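Local coordinates for XC6422 protein (Xanthomonas campestris, PDB 2FUK) that probably acts as a serine hydrolase, with a small alpha/beta-hydrolase fold that has no lid, at residues A[15-27]-A[72-85]. Residues are numbered along the deposited sequence; the frame is centred on the assembly and turned at random.
Sequences LDGPVGPLDVAVD and VVRFNFRSVGTSAG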
loop_
_atom_site.group_PDB
_atom_site.type_symbol
_atom_site.label_atom_id
_atom_site.label_comp_id
_atom_site.label_asym_id
_atom_site.label_seq_id
_atom_site.Cartn_x
_atom_site.Cartn_y
_atom_site.Cartn_z
ATOM N N LEU A 15 -7.437 -26.394 -7.041
ATOM C CA LEU A 15 -8.123 -26.501 -8.319
ATOM C C LEU A 15 -7.568 -27.672 -9.115
ATOM O O LEU A 15 -6.369 -27.951 -9.060
ATOM C CB LEU A 15 -7.926 -25.210 -9.122
ATOM C CG LEU A 15 -8.479 -25.188 -10.549
ATOM C CD1 LEU A 15 -9.996 -25.151 -10.503
ATOM C CD2 LEU A 15 -7.938 -23.974 -11.295
ATOM N N ASP A 16 -8.442 -28.363 -9.837
ATOM C CA ASP A 16 -8.009 -29.479 -10.670
ATOM C C ASP A 16 -7.243 -28.933 -11.875
ATOM O O ASP A 16 -7.794 -28.184 -12.691
ATOM C CB ASP A 16 -9.209 -30.282 -11.180
ATOM C CG ASP A 16 -9.849 -31.145 -10.107
ATOM O OD1 ASP A 16 -9.167 -31.506 -9.121
ATOM O OD2 ASP A 16 -11.046 -31.477 -10.273
ATOM N N GLY A 17 -5.972 -29.306 -11.984
ATOM C CA GLY A 17 -5.157 -28.863 -13.099
ATOM C C GLY A 17 -5.000 -29.973 -14.119
ATOM O O GLY A 17 -5.446 -31.099 -13.879
ATOM N N PRO A 18 -4.382 -29.693 -15.276
ATOM C CA PRO A 18 -4.210 -30.738 -16.289
ATOM C C PRO A 18 -3.450 -31.979 -15.823
ATOM O O PRO A 18 -3.696 -33.075 -16.327
ATOM C CB PRO A 18 -3.506 -30.006 -17.437
ATOM C CG PRO A 18 -2.917 -28.776 -16.795
ATOM C CD PRO A 18 -3.953 -28.384 -15.794
ATOM N N VAL A 19 -2.535 -31.823 -14.869
ATOM C CA VAL A 19 -1.779 -32.983 -14.387
ATOM C C VAL A 19 -1.981 -33.235 -12.894
ATOM O O VAL A 19 -1.183 -33.920 -12.255
ATOM C CB VAL A 19 -0.251 -32.847 -14.684
ATOM C CG1 VAL A 19 -0.014 -32.769 -16.192
ATOM C CG2 VAL A 19 0.325 -31.627 -13.984
ATOM N N GLY A 20 -3.060 -32.689 -12.343
ATOM C CA GLY A 20 -3.329 -32.881 -10.932
ATOM C C GLY A 20 -3.674 -31.579 -10.234
ATOM O O GLY A 20 -3.806 -30.541 -10.882
ATOM N N PRO A 21 -3.809 -31.605 -8.900
ATOM C CA PRO A 21 -4.143 -30.448 -8.060
ATOM C C PRO A 21 -3.211 -29.252 -8.232
ATOM O O PRO A 21 -2.017 -29.410 -8.478
ATOM C CB PRO A 21 -4.065 -31.018 -6.641
ATOM C CG PRO A 21 -4.370 -32.473 -6.840
ATOM C CD PRO A 21 -3.577 -32.797 -8.066
ATOM N N LEU A 22 -3.781 -28.056 -8.103
ATOM C CA LEU A 22 -3.025 -26.810 -8.200
ATOM C C LEU A 22 -3.362 -25.951 -6.985
ATOM O O LEU A 22 -4.536 -25.758 -6.659
ATOM C CB LEU A 22 -3.391 -26.040 -9.481
ATOM C CG LEU A 22 -2.952 -26.580 -10.844
ATOM C CD1 LEU A 22 -3.587 -25.748 -11.968
ATOM C CD2 LEU A 22 -1.437 -26.548 -10.950
ATOM N N ASP A 23 -2.334 -25.452 -6.304
ATOM C CA ASP A 23 -2.534 -24.585 -5.148
ATOM C C ASP A 23 -2.987 -23.236 -5.671
ATOM O O ASP A 23 -2.347 -22.664 -6.561
ATOM C CB ASP A 23 -1.229 -24.384 -4.385
ATOM C CG ASP A 23 -0.680 -25.667 -3.819
ATOM O OD1 ASP A 23 0.539 -25.706 -3.578
ATOM O OD2 ASP A 23 -1.459 -26.622 -3.598
ATOM N N VAL A 24 -4.079 -22.727 -5.115
ATOM C CA VAL A 24 -4.626 -21.450 -5.540
ATOM C C VAL A 24 -4.919 -20.548 -4.347
ATOM O O VAL A 24 -5.245 -21.023 -3.262
ATOM C CB VAL A 24 -5.935 -21.675 -6.348
ATOM C CG1 VAL A 24 -6.605 -20.350 -6.678
ATOM C CG2 VAL A 24 -5.615 -22.424 -7.631
ATOM N N ALA A 25 -4.776 -19.244 -4.547
ATOM C CA ALA A 25 -5.078 -18.281 -3.497
ATOM C C ALA A 25 -5.836 -17.138 -4.152
ATOM O O ALA A 25 -5.413 -16.620 -5.181
ATOM C CB ALA A 25 -3.796 -17.766 -2.853
ATOM N N VAL A 26 -6.966 -16.764 -3.564
ATOM C CA VAL A 26 -7.774 -15.671 -4.087
ATOM C C VAL A 26 -7.746 -14.551 -3.061
ATOM O O VAL A 26 -8.151 -14.748 -1.914
ATOM C CB VAL A 26 -9.237 -16.108 -4.314
ATOM C CG1 VAL A 26 -10.056 -14.936 -4.830
ATOM C CG2 VAL A 26 -9.281 -17.274 -5.304
ATOM N N ASP A 27 -7.238 -13.390 -3.467
ATOM C CA ASP A 27 -7.170 -12.230 -2.577
ATOM C C ASP A 27 -8.220 -11.214 -3.031
ATOM O O ASP A 27 -8.184 -10.744 -4.170
ATOM C CB ASP A 27 -5.790 -11.549 -2.632
ATOM C CG ASP A 27 -4.622 -12.530 -2.592
ATOM O OD1 ASP A 27 -4.618 -13.451 -1.749
ATOM O OD2 ASP A 27 -3.687 -12.353 -3.408
ATOM N N VAL A 72 -7.622 -10.615 -7.050
ATOM C CA VAL A 72 -6.443 -11.273 -7.589
ATOM C C VAL A 72 -6.314 -12.744 -7.245
ATOM O O VAL A 72 -6.583 -13.161 -6.123
ATOM C CB VAL A 72 -5.157 -10.537 -7.146
ATOM C CG1 VAL A 72 -5.216 -9.091 -7.604
ATOM C CG2 VAL A 72 -5.008 -10.590 -5.643
ATOM N N VAL A 73 -5.907 -13.526 -8.237
ATOM C CA VAL A 73 -5.720 -14.956 -8.055
ATOM C C VAL A 73 -4.253 -15.307 -8.249
ATOM O O VAL A 73 -3.648 -14.926 -9.250
ATOM C CB VAL A 73 -6.553 -15.764 -9.078
ATOM C CG1 VAL A 73 -6.269 -17.259 -8.924
ATOM C CG2 VAL A 73 -8.031 -15.485 -8.875
ATOM N N ARG A 74 -3.690 -16.010 -7.274
ATOM C CA ARG A 74 -2.311 -16.469 -7.342
ATOM C C ARG A 74 -2.391 -17.990 -7.342
ATOM O O ARG A 74 -3.388 -18.563 -6.892
ATOM C CB ARG A 74 -1.515 -15.993 -6.123
ATOM C CG ARG A 74 -1.234 -14.500 -6.116
ATOM C CD ARG A 74 -0.535 -14.089 -4.831
ATOM N NE ARG A 74 -1.435 -14.146 -3.683
ATOM C CZ ARG A 74 -1.247 -14.901 -2.602
ATOM N NH1 ARG A 74 -2.134 -14.868 -1.617
ATOM N NH2 ARG A 74 -0.180 -15.689 -2.501
ATOM N N PHE A 75 -1.362 -18.648 -7.857
ATOM C CA PHE A 75 -1.369 -20.103 -7.873
ATOM C C PHE A 75 0.024 -20.656 -8.110
ATOM O O PHE A 75 0.906 -19.970 -8.639
ATOM C CB PHE A 75 -2.347 -20.622 -8.948
ATOM C CG PHE A 75 -1.826 -20.527 -10.360
ATOM C CD1 PHE A 75 -1.230 -21.627 -10.971
ATOM C CD2 PHE A 75 -1.954 -19.344 -11.085
ATOM C CE1 PHE A 75 -0.767 -21.555 -12.287
ATOM C CE2 PHE A 75 -1.498 -19.258 -12.394
ATOM C CZ PHE A 75 -0.903 -20.366 -13.001
ATOM N N ASN A 76 0.223 -21.899 -7.685
ATOM C CA ASN A 76 1.499 -22.558 -7.870
ATOM C C ASN A 76 1.481 -23.401 -9.137
ATOM O O ASN A 76 0.552 -24.174 -9.362
ATOM C CB ASN A 76 1.815 -23.458 -6.672
ATOM C CG ASN A 76 2.304 -22.680 -5.474
ATOM O OD1 ASN A 76 2.882 -21.611 -5.623
ATOM N ND2 ASN A 76 2.093 -23.223 -4.277
ATOM N N PHE A 77 2.495 -23.221 -9.979
ATOM C CA PHE A 77 2.615 -24.010 -11.197
ATOM C C PHE A 77 2.901 -25.441 -10.759
ATOM O O PHE A 77 3.288 -25.682 -9.612
ATOM C CB PHE A 77 3.784 -23.514 -12.056
ATOM C CG PHE A 77 3.484 -22.275 -12.856
ATOM C CD1 PHE A 77 2.425 -22.246 -13.755
ATOM C CD2 PHE A 77 4.290 -21.143 -12.736
ATOM C CE1 PHE A 77 2.170 -21.103 -14.531
ATOM C CE2 PHE A 77 4.045 -20.002 -13.503
ATOM C CZ PHE A 77 2.984 -19.981 -14.404
ATOM N N ARG A 78 2.713 -26.390 -11.667
ATOM C CA ARG A 78 2.974 -27.788 -11.349
ATOM C C ARG A 78 4.355 -27.955 -10.688
ATOM O O ARG A 78 5.310 -27.266 -11.042
ATOM C CB ARG A 78 2.904 -28.627 -12.628
ATOM C CG ARG A 78 3.905 -28.211 -13.688
ATOM C CD ARG A 78 3.654 -28.938 -14.998
ATOM N NE ARG A 78 2.301 -28.716 -15.496
ATOM C CZ ARG A 78 1.780 -29.365 -16.531
ATOM N NH1 ARG A 78 2.507 -30.275 -17.168
ATOM N NH2 ARG A 78 0.540 -29.105 -16.926
ATOM N N SER A 79 4.432 -28.879 -9.731
ATOM C CA SER A 79 5.653 -29.204 -8.990
ATOM C C SER A 79 6.017 -28.255 -7.851
ATOM O O SER A 79 6.893 -28.567 -7.051
ATOM C CB SER A 79 6.858 -29.325 -9.939
ATOM O OG SER A 79 7.505 -28.080 -10.130
ATOM N N VAL A 80 5.346 -27.108 -7.767
ATOM C CA VAL A 80 5.627 -26.144 -6.707
ATOM C C VAL A 80 4.623 -26.282 -5.561
ATOM O O VAL A 80 3.428 -26.479 -5.788
ATOM C CB VAL A 80 5.603 -24.704 -7.263
ATOM C CG1 VAL A 80 5.758 -23.695 -6.133
ATOM C CG2 VAL A 80 6.727 -24.532 -8.272
ATOM N N GLY A 81 5.119 -26.191 -4.326
ATOM C CA GLY A 81 4.252 -26.329 -3.167
ATOM C C GLY A 81 3.601 -27.692 -3.237
ATOM O O GLY A 81 4.300 -28.704 -3.357
ATOM N N THR A 82 2.276 -27.738 -3.154
ATOM C CA THR A 82 1.583 -29.014 -3.266
ATOM C C THR A 82 0.848 -29.161 -4.600
ATOM O O THR A 82 -0.096 -29.945 -4.728
ATOM C CB THR A 82 0.622 -29.273 -2.069
ATOM O OG1 THR A 82 -0.206 -28.129 -1.823
ATOM C CG2 THR A 82 1.441 -29.589 -0.812
ATOM N N SER A 83 1.278 -28.394 -5.600
ATOM C CA SER A 83 0.694 -28.513 -6.928
ATOM C C SER A 83 1.408 -29.739 -7.476
ATOM O O SER A 83 2.638 -29.802 -7.460
ATOM C CB SER A 83 1.016 -27.292 -7.797
ATOM O OG SER A 83 0.145 -26.211 -7.503
ATOM N N ALA A 84 0.639 -30.714 -7.941
ATOM C CA ALA A 84 1.215 -31.945 -8.464
ATOM C C ALA A 84 1.982 -31.753 -9.772
ATOM O O ALA A 84 1.882 -30.707 -10.426
ATOM C CB ALA A 84 0.117 -32.971 -8.660
ATOM N N GLY A 85 2.757 -32.773 -10.138
ATOM C CA GLY A 85 3.503 -32.737 -11.382
ATOM C C GLY A 85 4.956 -32.322 -11.311
ATOM O O GLY A 85 5.520 -32.126 -10.236
#
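Asp23 reaches from strand 20-27 into the loop that follows strand 72-75 and ties the loop to the strand. Its CB lies 3.5 Å from Asn76 ND2, and CG, anti to the carbonyl carbon (chi1 -63°), carries the carboxylate out over the turn. Asp23 OD1 accepts two bonds: Thr82 N meets the syn lone pair at 2.7 Å, and Asn76 ND2 the anti one, with Asp23 OD1 almost in the amide plane of Asn76. Asp23 OD2 takes the hydroxyl of Thr82 (OG1 to OD2 2.6 Å), 20° out of the carboxylate plane. An aspartate suits this place because two oxygens on a short stem can take three donors; the amide of Asn76 is anchored in turn, its OD1 accepting from Met53 N. Ser83 OG adds a further link, receiving Asp23 N at 2.9 Å and donating to Asn76 O, while Gly81, with no CB, lets the chain pass close to Asp23 OD1.

Farther along, the strands pair antiparallel. Arg74, its chain bent at chi3 (-71°), turns back over Ala25, whose small CB packs against one guanidinium face. NE and NH1 then form a side-on salt bridge with Asp27, one nitrogen to each oxygen (NE to OD2 and NH1 to OD1, both 2.9 Å), through syn lone pairs and close to the guanidinium plane; NH2 goes to Met53 O. Val24, Val26, Val73 and Phe75, apolar as suits buried side chains, line the other face, with Val24 CG1 3.8 Å from Val73 CG1 and Phe75 against Ile41 and Cys43.

At the other end of the contact, beyond Asp23, Val19 CG2 sits 3.7 Å above the centre of the Arg78 guanidinium, which is salt-bridged to Asp96. Strand 20-27 thus pairs antiparallel with 72-75, which runs parallel to its other neighbour, 38-43: the 1-2-4-3-5-6-7-8 strand order of the alpha/beta-hydrolase fold.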